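Side-chain contacts in pectate lyase (Bacillus, PDB 3VMV), which probably cleaves polygalacturonate (pectate) by beta-elimination, as a secreted polysaccharide lyase of family 1 built on a parallel beta-helix: residues A[179-184]-A[189-194]; A[170-173]-A[177-180]; A[121-126]-A[137-142]; A[263-268]-A[275-280]. One frame throughout, in Å; residues are numbered along the deposited sequence.

All four contacts join faces of one right-handed parallel beta-helix. Contacts 1 and 2 share M179 and L180 on strand 177-181 and have centres about 14 Å apart. Contacts 2 and 3, with centres about 7 Å apart, touch directly: F172 CE1 lies 3.5 Å from F139 CD2, and N170 OD1 is 2.8 Å from N137 N, a probable hydrogen bond. Contact 4 lies farther along the solenoid, its centre about 18 Å from that of contact 2 and about 23 Å from that of contact 3. In family 1 lyases the substrate cleft runs along the outside of the sheet that here includes strands 123-126, 177-181 and 265-266; the apolar groups of contacts 2 and 3 pack on its inner side.

Contact 1: residues A[179-184]-A[189-194]; sequences MLVGHT and LAPDKI
V181 carries CG1 opposite its backbone N (chi1 178°), and I194 holds CG1 beside its own N (chi1 -38°), which sets the two branches against each other: V181 CG1 is 4.1 Å from I194 CG1, the side chains sliding past one another in opposite directions. The same V181 methyl meets P191 CB at 4.0 Å, so one branch serves both partners. P191 then turns its ring to the backbone beyond V181, with P191 CD 3.5 Å from G182 CA. These pieces belong to the turn of a right-handed parallel beta-helix in which the chain leaves strand 177-181, loops round and enters strand 192-197 of the next sheet; the touching parts, 181-184 and 189-194, head in nearly opposite directions, 164° apart. Farther out, L189 CD1 approaches the edge of the H183 imidazole near its plane, 4.2 Å from H183 CE1. A water in the plane of that ring bridges the loop: it sits 2.7 Å from H183 ND1, accepts from H183 N, and donates to L189 O at 3.2 Å. With no direct hydrogen bond across the segments, this water supplies the polar link. G182 O turns elsewhere, accepting from R212 NH1.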
loop_
_atom_site.group_PDB
_atom_site.type_symbol
_atom_site.label_atom_id
_atom_site.label_comp_id
_atom_site.label_asym_id
_atom_site.label_seq_id
_atom_site.Cartn_x
_atom_site.Cartn_y
_atom_site.Cartn_z
ATOM N N MET A 179 3.462 2.456 -5.914
ATOM C CA MET A 179 2.307 1.617 -5.599
ATOM C C MET A 179 1.523 1.281 -6.834
ATOM O O MET A 179 1.202 2.162 -7.651
ATOM C CB MET A 179 1.353 2.372 -4.679
ATOM C CG MET A 179 1.942 2.685 -3.339
ATOM S SD MET A 179 0.759 3.458 -2.201
ATOM C CE MET A 179 0.230 4.911 -3.111
ATOM N N LEU A 180 1.174 0.003 -6.992
ATOM C CA LEU A 180 0.330 -0.439 -8.103
ATOM C C LEU A 180 -1.021 -0.919 -7.554
ATOM O O LEU A 180 -1.080 -1.535 -6.454
ATOM C CB LEU A 180 1.057 -1.619 -8.790
ATOM C CG LEU A 180 0.934 -2.187 -10.177
ATOM C CD1 LEU A 180 1.301 -1.118 -11.200
ATOM C CD2 LEU A 180 1.850 -3.410 -10.293
ATOM N N VAL A 181 -2.096 -0.647 -8.295
ATOM C CA VAL A 181 -3.376 -1.264 -8.009
ATOM C C VAL A 181 -3.841 -1.818 -9.325
ATOM O O VAL A 181 -4.452 -1.100 -10.129
ATOM C CB VAL A 181 -4.384 -0.243 -7.427
ATOM C CG1 VAL A 181 -5.753 -0.903 -7.185
ATOM C CG2 VAL A 181 -3.847 0.368 -6.139
ATOM N N GLY A 182 -3.603 -3.107 -9.553
ATOM C CA GLY A 182 -3.844 -3.747 -10.841
ATOM C C GLY A 182 -2.575 -3.707 -11.686
ATOM O O GLY A 182 -2.099 -2.633 -12.018
ATOM N N HIS A 183 -2.049 -4.887 -12.031
ATOM C CA HIS A 183 -0.728 -4.998 -12.671
ATOM C C HIS A 183 -0.788 -5.118 -14.192
ATOM O O HIS A 183 0.242 -5.052 -14.859
ATOM C CB HIS A 183 0.040 -6.219 -12.090
ATOM C CG HIS A 183 -0.441 -7.544 -12.608
ATOM N ND1 HIS A 183 -1.696 -8.052 -12.343
ATOM C CD2 HIS A 183 0.141 -8.431 -13.455
ATOM C CE1 HIS A 183 -1.861 -9.200 -12.980
ATOM N NE2 HIS A 183 -0.761 -9.449 -13.669
ATOM N N THR A 184 -1.987 -5.323 -14.728
ATOM C CA THR A 184 -2.168 -5.525 -16.160
ATOM C C THR A 184 -3.559 -5.055 -16.575
ATOM O O THR A 184 -4.454 -4.943 -15.740
ATOM C CB THR A 184 -1.976 -6.999 -16.545
ATOM O OG1 THR A 184 -1.763 -7.082 -17.963
ATOM C CG2 THR A 184 -3.193 -7.845 -16.156
ATOM N N LEU A 189 -8.981 -9.400 -13.492
ATOM C CA LEU A 189 -7.972 -9.628 -12.454
ATOM C C LEU A 189 -7.788 -8.378 -11.600
ATOM O O LEU A 189 -6.939 -8.366 -10.715
ATOM C CB LEU A 189 -6.616 -9.920 -13.083
ATOM C CG LEU A 189 -6.588 -11.268 -13.805
ATOM C CD1 LEU A 189 -5.190 -11.411 -14.365
ATOM C CD2 LEU A 189 -6.920 -12.369 -12.800
ATOM N N ALA A 190 -8.549 -7.322 -11.859
ATOM C CA ALA A 190 -8.321 -6.061 -11.117
ATOM C C ALA A 190 -8.703 -6.158 -9.645
ATOM O O ALA A 190 -9.771 -6.664 -9.295
ATOM C CB ALA A 190 -9.133 -4.958 -11.765
ATOM N N PRO A 191 -7.867 -5.601 -8.772
ATOM C CA PRO A 191 -8.318 -5.333 -7.410
ATOM C C PRO A 191 -9.481 -4.335 -7.430
ATOM O O PRO A 191 -9.783 -3.690 -8.449
ATOM C CB PRO A 191 -7.098 -4.655 -6.768
ATOM C CG PRO A 191 -5.893 -5.113 -7.627
ATOM C CD PRO A 191 -6.511 -5.094 -9.027
ATOM N N ASP A 192 -10.073 -4.139 -6.244
ATOM C CA ASP A 192 -11.098 -3.122 -6.059
ATOM C C ASP A 192 -11.164 -2.745 -4.599
ATOM O O ASP A 192 -10.755 -3.520 -3.738
ATOM C CB ASP A 192 -12.452 -3.673 -6.474
ATOM C CG ASP A 192 -13.486 -2.591 -6.756
ATOM O OD1 ASP A 192 -14.708 -2.901 -6.753
ATOM O OD2 ASP A 192 -13.140 -1.422 -7.012
ATOM N N LYS A 193 -11.716 -1.560 -4.319
ATOM C CA LYS A 193 -12.098 -1.160 -2.960
ATOM C C LYS A 193 -10.867 -0.992 -2.027
ATOM O O LYS A 193 -10.608 -1.771 -1.066
ATOM C CB LYS A 193 -13.176 -2.083 -2.387
ATOM C CG LYS A 193 -14.444 -2.103 -3.249
ATOM C CD LYS A 193 -15.464 -2.982 -2.544
ATOM C CE LYS A 193 -16.615 -3.332 -3.457
ATOM N NZ LYS A 193 -16.170 -4.244 -4.551
ATOM N N ILE A 194 -10.077 0.028 -2.370
ATOM C CA ILE A 194 -8.851 0.378 -1.618
ATOM C C ILE A 194 -8.974 1.802 -1.057
ATOM O O ILE A 194 -9.323 2.718 -1.794
ATOM C CB ILE A 194 -7.634 0.384 -2.572
ATOM C CG1 ILE A 194 -7.718 -0.749 -3.611
ATOM C CG2 ILE A 194 -6.292 0.427 -1.815
ATOM C CD1 ILE A 194 -7.601 -2.170 -2.990
HETATM O O HOH W 1 -3.975 -7.233 -11.147
#

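Contact 2: residues A[170-173]-A[177-180]; sequences NKFE and KTML
M179 SD stands over one face of the F172 ring, 4.0 Å from the ring centroid and 27° off the ring normal, which meets the geometry of a Met-aromatic contact. The offset leans toward one rim, as SD is 3.7 Å from both F172 CE1 and F172 CZ. The methionine runs extended through chi2, and the bend at chi3 (-57°) lifts CE farther above the same face, so that the sulfur and CG, not the methyl, make the touch. The two side chains cross at about a right angle.

Apolar packing adds two further touches. M179 CG lies 3.8 Å from F172 CE1, next to the sulfur. T178 offers its methyl: CG2 is 3.8 Å from F172 CD1 and 4.0 Å from F172 CB, and its approach to the ring is oblique.

Polar bonding plays no part between the two segments. The hydroxyl of T178 is engaged elsewhere, with OG1 hydrogen-bonded to S206 O, so the residue puts its methyl into the contact and gives its polar branch to strand 204-206.

F172 belongs to strand 165-175, whose parallel neighbours 138-140 and 200-202 carry F139 and F201, and the three phenylalanines form a row inside the beta-helix. M179 also touches F201. Strand 177-181, reached after a short bend, joins another face of the solenoid, between strands 156-158 and 210-212.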
loop_
_atom_site.group_PDB
_atom_site.type_symbol
_atom_site.label_atom_id
_atom_site.label_comp_id
_atom_site.label_asym_id
_atom_site.label_seq_id
_atom_site.Cartn_x
_atom_site.Cartn_y
_atom_site.Cartn_z
ATOM N N ASN A 170 1.170 5.417 6.854
ATOM C CA ASN A 170 2.492 4.914 6.512
ATOM C C ASN A 170 3.344 5.998 5.929
ATOM O O ASN A 170 2.830 7.024 5.468
ATOM C CB ASN A 170 2.380 3.819 5.434
ATOM C CG ASN A 170 1.467 2.671 5.846
ATOM O OD1 ASN A 170 1.854 1.835 6.664
ATOM N ND2 ASN A 170 0.277 2.579 5.215
ATOM N N LYS A 171 4.650 5.782 5.909
ATOM C CA LYS A 171 5.531 6.658 5.109
ATOM C C LYS A 171 6.024 5.840 3.925
ATOM O O LYS A 171 6.410 4.687 4.091
ATOM C CB LYS A 171 6.726 7.115 5.917
ATOM C CG LYS A 171 6.335 7.969 7.143
ATOM C CD LYS A 171 7.609 8.510 7.821
ATOM C CE LYS A 171 7.237 9.467 8.970
ATOM N NZ LYS A 171 8.487 10.053 9.560
ATOM N N PHE A 172 5.926 6.429 2.727
ATOM C CA PHE A 172 6.484 5.855 1.494
ATOM C C PHE A 172 7.487 6.906 1.012
ATOM O O PHE A 172 7.099 8.036 0.696
ATOM C CB PHE A 172 5.393 5.766 0.415
ATOM C CG PHE A 172 4.320 4.743 0.668
ATOM C CD1 PHE A 172 4.382 3.499 0.027
ATOM C CD2 PHE A 172 3.254 5.005 1.539
ATOM C CE1 PHE A 172 3.404 2.534 0.204
ATOM C CE2 PHE A 172 2.265 4.053 1.724
ATOM C CZ PHE A 172 2.348 2.788 1.069
ATOM N N GLU A 173 8.774 6.576 0.930
ATOM C CA GLU A 173 9.763 7.581 0.628
ATOM C C GLU A 173 10.854 6.998 -0.227
ATOM O O GLU A 173 11.121 5.803 -0.192
ATOM C CB GLU A 173 10.408 8.095 1.910
ATOM C CG GLU A 173 9.414 8.642 2.940
ATOM C CD GLU A 173 10.096 9.445 4.058
ATOM O OE1 GLU A 173 10.013 9.028 5.236
ATOM O OE2 GLU A 173 10.705 10.515 3.775
ATOM N N LYS A 177 9.038 3.365 -8.276
ATOM C CA LYS A 177 7.709 2.857 -8.669
ATOM C C LYS A 177 6.889 2.520 -7.424
ATOM O O LYS A 177 6.925 1.397 -6.907
ATOM C CB LYS A 177 7.829 1.628 -9.582
ATOM C CG LYS A 177 8.750 1.829 -10.781
ATOM C CD LYS A 177 8.852 0.513 -11.619
ATOM C CE LYS A 177 9.516 -0.624 -10.840
ATOM N NZ LYS A 177 9.629 -1.816 -11.776
ATOM N N THR A 178 6.149 3.502 -6.918
ATOM C CA THR A 178 5.702 3.402 -5.516
ATOM C C THR A 178 4.608 2.356 -5.237
ATOM O O THR A 178 4.823 1.459 -4.409
ATOM C CB THR A 178 5.273 4.777 -4.998
ATOM O OG1 THR A 178 6.227 5.770 -5.411
ATOM C CG2 THR A 178 5.240 4.818 -3.461
ATOM N N MET A 179 3.462 2.456 -5.914
ATOM C CA MET A 179 2.307 1.617 -5.599
ATOM C C MET A 179 1.523 1.281 -6.834
ATOM O O MET A 179 1.202 2.162 -7.651
ATOM C CB MET A 179 1.353 2.372 -4.679
ATOM C CG MET A 179 1.942 2.685 -3.339
ATOM S SD MET A 179 0.759 3.458 -2.201
ATOM C CE MET A 179 0.230 4.911 -3.111
ATOM N N LEU A 180 1.174 0.003 -6.992
ATOM C CA LEU A 180 0.330 -0.439 -8.103
ATOM C C LEU A 180 -1.021 -0.919 -7.554
ATOM O O LEU A 180 -1.080 -1.535 -6.454
ATOM C CB LEU A 180 1.057 -1.619 -8.790
ATOM C CG LEU A 180 0.934 -2.187 -10.177
ATOM C CD1 LEU A 180 1.301 -1.118 -11.200
ATOM C CD2 LEU A 180 1.850 -3.410 -10.293
#

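Contact 3: residues A[121-126]-A[137-142]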
loop_
_atom_site.group_PDB
_atom_site.type_symbol
_atom_site.label_atom_id
_atom_site.label_comp_id
_atom_site.label_asym_id
_atom_site.label_seq_id
_atom_site.Cartn_x
_atom_site.Cartn_y
_atom_site.Cartn_z
ATOM N N THR A 121 9.326 -6.212 -3.917
ATOM C CA THR A 121 8.259 -5.328 -3.452
ATOM C C THR A 121 8.084 -5.461 -1.945
ATOM O O THR A 121 8.119 -6.572 -1.400
ATOM C CB THR A 121 6.960 -5.703 -4.182
ATOM O OG1 THR A 121 7.105 -5.375 -5.585
ATOM C CG2 THR A 121 5.753 -4.936 -3.624
ATOM N N ALA A 122 7.899 -4.339 -1.248
ATOM C CA ALA A 122 7.855 -4.396 0.216
ATOM C C ALA A 122 6.611 -5.174 0.707
ATOM O O ALA A 122 6.732 -6.026 1.579
ATOM C CB ALA A 122 7.909 -2.981 0.841
ATOM N N ILE A 123 5.421 -4.842 0.186
ATOM C CA ILE A 123 4.249 -5.670 0.460
ATOM C C ILE A 123 3.504 -5.886 -0.835
ATOM O O ILE A 123 3.047 -4.934 -1.463
ATOM C CB ILE A 123 3.303 -5.043 1.476
ATOM C CG1 ILE A 123 4.055 -4.733 2.763
ATOM C CG2 ILE A 123 2.134 -6.016 1.784
ATOM C CD1 ILE A 123 3.179 -4.032 3.860
ATOM N N GLU A 124 3.379 -7.146 -1.246
ATOM C CA GLU A 124 2.565 -7.521 -2.386
ATOM C C GLU A 124 1.283 -8.144 -1.894
ATOM O O GLU A 124 1.338 -9.116 -1.134
ATOM C CB GLU A 124 3.314 -8.507 -3.298
ATOM C CG GLU A 124 2.322 -9.115 -4.354
ATOM C CD GLU A 124 2.932 -9.734 -5.621
ATOM O OE1 GLU A 124 3.343 -8.992 -6.556
ATOM O OE2 GLU A 124 2.942 -10.982 -5.721
ATOM N N VAL A 125 0.129 -7.614 -2.313
ATOM C CA VAL A 125 -1.148 -8.146 -1.863
ATOM C C VAL A 125 -1.852 -8.718 -3.099
ATOM O O VAL A 125 -2.173 -7.975 -4.011
ATOM C CB VAL A 125 -2.004 -7.038 -1.224
ATOM C CG1 VAL A 125 -3.307 -7.595 -0.737
ATOM C CG2 VAL A 125 -1.250 -6.308 -0.080
ATOM N N THR A 126 -2.072 -10.035 -3.152
ATOM C CA THR A 126 -2.409 -10.665 -4.413
ATOM C C THR A 126 -3.251 -11.904 -4.228
ATOM O O THR A 126 -3.668 -12.232 -3.107
ATOM C CB THR A 126 -1.107 -10.949 -5.214
ATOM O OG1 THR A 126 -1.438 -11.310 -6.557
ATOM C CG2 THR A 126 -0.232 -12.034 -4.549
ATOM N N ASN A 137 3.461 1.882 8.973
ATOM C CA ASN A 137 4.726 1.334 8.515
ATOM C C ASN A 137 5.561 2.385 7.789
ATOM O O ASN A 137 5.092 3.500 7.530
ATOM C CB ASN A 137 4.459 0.197 7.560
ATOM C CG ASN A 137 3.468 -0.824 8.116
ATOM O OD1 ASN A 137 2.342 -1.019 7.544
ATOM N ND2 ASN A 137 3.849 -1.501 9.150
ATOM N N GLU A 138 6.779 1.994 7.412
ATOM C CA GLU A 138 7.628 2.850 6.587
ATOM C C GLU A 138 8.203 1.981 5.500
ATOM O O GLU A 138 8.688 0.896 5.770
ATOM C CB GLU A 138 8.740 3.522 7.401
ATOM C CG GLU A 138 8.125 4.443 8.449
ATOM C CD GLU A 138 9.104 5.296 9.225
ATOM O OE1 GLU A 138 10.259 5.521 8.781
ATOM O OE2 GLU A 138 8.715 5.803 10.305
ATOM N N PHE A 139 8.167 2.508 4.282
ATOM C CA PHE A 139 8.601 1.780 3.094
ATOM C C PHE A 139 9.512 2.671 2.308
ATOM O O PHE A 139 9.163 3.839 2.063
ATOM C CB PHE A 139 7.408 1.418 2.209
ATOM C CG PHE A 139 6.279 0.716 2.948
ATOM C CD1 PHE A 139 6.458 -0.563 3.458
ATOM C CD2 PHE A 139 5.041 1.327 3.081
ATOM C CE1 PHE A 139 5.438 -1.234 4.143
ATOM C CE2 PHE A 139 3.995 0.661 3.743
ATOM C CZ PHE A 139 4.183 -0.613 4.278
ATOM N N TYR A 140 10.655 2.164 1.845
ATOM C CA TYR A 140 11.566 3.048 1.116
ATOM C C TYR A 140 12.602 2.231 0.351
ATOM O O TYR A 140 12.778 1.043 0.641
ATOM C CB TYR A 140 12.238 4.056 2.064
ATOM C CG TYR A 140 12.931 3.497 3.279
ATOM C CD1 TYR A 140 14.313 3.248 3.271
ATOM C CD2 TYR A 140 12.218 3.248 4.447
ATOM C CE1 TYR A 140 14.956 2.800 4.396
ATOM C CE2 TYR A 140 12.866 2.767 5.593
ATOM C CZ TYR A 140 14.234 2.558 5.544
ATOM O OH TYR A 140 14.939 2.058 6.629
ATOM N N SER A 141 13.283 2.868 -0.593
ATOM C CA SER A 141 14.481 2.253 -1.193
ATOM C C SER A 141 15.451 3.384 -1.500
ATOM O O SER A 141 15.956 3.986 -0.545
ATOM C CB SER A 141 14.166 1.329 -2.390
ATOM O OG SER A 141 13.679 2.017 -3.518
ATOM N N GLU A 142 15.704 3.706 -2.778
ATOM C CA GLU A 142 16.464 4.908 -3.095
ATOM C C GLU A 142 15.817 5.590 -4.291
ATOM O O GLU A 142 15.318 4.909 -5.206
ATOM C CB GLU A 142 17.915 4.559 -3.471
ATOM C CG GLU A 142 18.725 3.804 -2.448
ATOM C CD GLU A 142 19.060 4.606 -1.196
ATOM O OE1 GLU A 142 19.021 5.859 -1.225
ATOM O OE2 GLU A 142 19.416 3.976 -0.163
#
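F139 N probably donates to K171 O, a backbone hydrogen bond that ties strand 138-140 to its parallel neighbour 165-175 and probably helps to fix the position from which the phenylalanine enters the interior. Its ring then reaches across to strand 123-126 and the residue before it. I123 supplies the nearer touch: CD1 is 3.6 Å from both F139 CZ and F139 CE1, so the methyl is equally near both carbons, approaching obliquely from beyond the rim they form. The isoleucine reaches this far because its chain is fully extended at chi2 (178°), and CG1 follows at 4.0 Å from F139 CE1. A122 meets the same side of the ring nearer its root, with CB 3.8 Å from F139 CD1. The three ring carbons CD1, CE1 and CZ therefore run along A122 and I123 in turn. I112, of the preceding strand in the same face as 138-140, touches A122, I123 and F139 alike, and V156 also packs on F139. All three touching residues are buried, and no hydrogen bond or charge pair crosses between the segments. The contact thus rests on shape fit and dispersion between carbon groups, while the strands' hydrogen bonds run to neighbouring coils.

Contact 4: residues A[263-268]-A[275-280]; sequences GPVGWF and GYWNLR
Two faces of the last coil of the parallel beta-helix meet here: strand 265-266, the last of the row that includes 231-234, and strand 276-280, the last of the row that includes 238-242. W277 dominates the contact. G266 CA stands over one face of its six-membered ring, 4.0 Å from the centroid and 24° off the normal, a CH-pi contact displaced toward the rim. The neighbouring carbonyl carbon is close too, with G266 C 3.6 Å from W277 CZ3. On its other flank G266 C sits 3.6 Å above the plane of the F268 ring, so the glycine backbone passes between two aromatic groups.

The indole reaches this place through a chi1 of 39°, which puts CG between the backbone N and the carbonyl carbon and lays the ring against the backbone of strand 265-266. V265 fills the root of the indole, its CG2 lying 3.8 Å from W277 CB and coming at the ring obliquely. The other valine branch turns to the next inward residue of the strand, with V265 CG1 4.0 Å from L279 CD2. At the far end W267 touches lightly, CB 4.4 Å from W277 CH2, while its own indole leads away and donates NE1 to G270 O.

The rings of F260 and W277 also meet, with planes about 90° apart, and W277 NE1 makes a weak hydrogen bond to N293 O. Inward-pointing apolar residues from two sheets, packed across the loop that joins them, are typical of the core of the pectate lyase parallel beta-helix.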
loop_
_atom_site.group_PDB
_atom_site.type_symbol
_atom_site.label_atom_id
_atom_site.label_comp_id
_atom_site.label_asym_id
_atom_site.label_seq_id
_atom_site.Cartn_x
_atom_site.Cartn_y
_atom_site.Cartn_z
ATOM N N GLY A 263 1.261 15.642 -13.163
ATOM C CA GLY A 263 0.862 16.364 -11.963
ATOM C C GLY A 263 0.303 15.410 -10.932
ATOM O O GLY A 263 0.644 14.232 -10.884
ATOM N N PRO A 264 -0.591 15.912 -10.076
ATOM C CA PRO A 264 -1.034 15.151 -8.907
ATOM C C PRO A 264 -2.036 14.033 -9.233
ATOM O O PRO A 264 -2.134 13.062 -8.480
ATOM C CB PRO A 264 -1.668 16.231 -8.010
ATOM C CG PRO A 264 -2.142 17.288 -8.996
ATOM C CD PRO A 264 -1.133 17.281 -10.116
ATOM N N VAL A 265 -2.778 14.215 -10.311
ATOM C CA VAL A 265 -3.730 13.217 -10.772
ATOM C C VAL A 265 -3.918 13.361 -12.270
ATOM O O VAL A 265 -3.782 14.462 -12.805
ATOM C CB VAL A 265 -5.082 13.349 -9.985
ATOM C CG1 VAL A 265 -5.743 14.673 -10.230
ATOM C CG2 VAL A 265 -6.031 12.163 -10.283
ATOM N N GLY A 266 -4.189 12.244 -12.946
ATOM C CA GLY A 266 -4.494 12.265 -14.368
ATOM C C GLY A 266 -4.316 10.881 -14.934
ATOM O O GLY A 266 -4.334 9.892 -14.178
ATOM N N TRP A 267 -4.142 10.823 -16.258
ATOM C CA TRP A 267 -3.984 9.553 -16.952
ATOM C C TRP A 267 -2.652 9.652 -17.675
ATOM O O TRP A 267 -2.488 10.549 -18.506
ATOM C CB TRP A 267 -5.130 9.380 -17.966
ATOM C CG TRP A 267 -4.917 8.181 -18.874
ATOM C CD1 TRP A 267 -4.268 7.018 -18.536
ATOM C CD2 TRP A 267 -5.356 8.019 -20.231
ATOM N NE1 TRP A 267 -4.267 6.160 -19.601
ATOM C CE2 TRP A 267 -4.936 6.738 -20.648
ATOM C CE3 TRP A 267 -6.051 8.825 -21.132
ATOM C CZ2 TRP A 267 -5.177 6.259 -21.934
ATOM C CZ3 TRP A 267 -6.299 8.345 -22.402
ATOM C CH2 TRP A 267 -5.868 7.065 -22.786
ATOM N N PHE A 268 -1.734 8.740 -17.337
ATOM C CA PHE A 268 -0.351 8.801 -17.823
ATOM C C PHE A 268 0.155 7.439 -18.289
ATOM O O PHE A 268 -0.281 6.391 -17.799
ATOM C CB PHE A 268 0.566 9.281 -16.692
ATOM C CG PHE A 268 0.057 10.503 -15.978
ATOM C CD1 PHE A 268 0.024 11.735 -16.629
ATOM C CD2 PHE A 268 -0.393 10.419 -14.680
ATOM C CE1 PHE A 268 -0.431 12.869 -15.939
ATOM C CE2 PHE A 268 -0.851 11.558 -14.001
ATOM C CZ PHE A 268 -0.877 12.760 -14.635
ATOM N N GLY A 275 -8.898 6.541 -16.644
ATOM C CA GLY A 275 -9.763 6.378 -15.474
ATOM C C GLY A 275 -10.370 7.738 -15.157
ATOM O O GLY A 275 -10.320 8.676 -15.959
ATOM N N TYR A 276 -10.980 7.817 -13.977
ATOM C CA TYR A 276 -11.711 9.006 -13.562
ATOM C C TYR A 276 -11.248 9.456 -12.176
ATOM O O TYR A 276 -10.632 8.669 -11.411
ATOM C CB TYR A 276 -13.196 8.672 -13.473
ATOM C CG TYR A 276 -13.843 8.209 -14.747
ATOM C CD1 TYR A 276 -14.447 9.115 -15.607
ATOM C CD2 TYR A 276 -13.848 6.864 -15.076
ATOM C CE1 TYR A 276 -15.069 8.674 -16.757
ATOM C CE2 TYR A 276 -14.448 6.421 -16.222
ATOM C CZ TYR A 276 -15.050 7.336 -17.059
ATOM O OH TYR A 276 -15.683 6.918 -18.223
ATOM N N TRP A 277 -11.614 10.679 -11.795
ATOM C CA TRP A 277 -11.193 11.212 -10.473
ATOM C C TRP A 277 -12.240 12.207 -10.013
ATOM O O TRP A 277 -12.791 12.997 -10.820
ATOM C CB TRP A 277 -9.804 11.878 -10.526
ATOM C CG TRP A 277 -9.570 12.692 -11.811
ATOM C CD1 TRP A 277 -9.891 14.011 -12.047
ATOM C CD2 TRP A 277 -8.960 12.204 -13.013
ATOM N NE1 TRP A 277 -9.510 14.369 -13.323
ATOM C CE2 TRP A 277 -8.965 13.271 -13.951
ATOM C CE3 TRP A 277 -8.451 10.956 -13.399
ATOM C CZ2 TRP A 277 -8.451 13.136 -15.250
ATOM C CZ3 TRP A 277 -7.937 10.810 -14.694
ATOM C CH2 TRP A 277 -7.944 11.891 -15.605
ATOM N N ASN A 278 -12.531 12.172 -8.729
ATOM C CA ASN A 278 -13.430 13.148 -8.126
ATOM C C ASN A 278 -12.553 13.943 -7.153
ATOM O O ASN A 278 -11.947 13.344 -6.258
ATOM C CB ASN A 278 -14.540 12.385 -7.416
ATOM C CG ASN A 278 -15.528 13.304 -6.750
ATOM O OD1 ASN A 278 -15.464 14.531 -6.923
ATOM N ND2 ASN A 278 -16.463 12.730 -5.996
ATOM N N LEU A 279 -12.457 15.255 -7.335
ATOM C CA LEU A 279 -11.527 16.068 -6.560
ATOM C C LEU A 279 -12.324 16.961 -5.631
ATOM O O LEU A 279 -13.206 17.703 -6.072
ATOM C CB LEU A 279 -10.699 16.940 -7.515
ATOM C CG LEU A 279 -10.074 16.172 -8.699
ATOM C CD1 LEU A 279 -9.251 17.092 -9.626
ATOM C CD2 LEU A 279 -9.222 15.019 -8.253
ATOM N N ARG A 280 -11.978 16.940 -4.351
ATOM C CA ARG A 280 -12.593 17.869 -3.413
ATOM C C ARG A 280 -11.631 18.251 -2.299
ATOM O O ARG A 280 -10.993 17.366 -1.674
ATOM C CB ARG A 280 -13.811 17.180 -2.826
ATOM C CG ARG A 280 -14.540 17.921 -1.764
ATOM C CD ARG A 280 -15.791 17.095 -1.416
ATOM N NE ARG A 280 -16.528 17.598 -0.252
ATOM C CZ ARG A 280 -17.419 18.587 -0.294
ATOM N NH1 ARG A 280 -17.676 19.209 -1.440
ATOM N NH2 ARG A 280 -18.041 18.971 0.816
#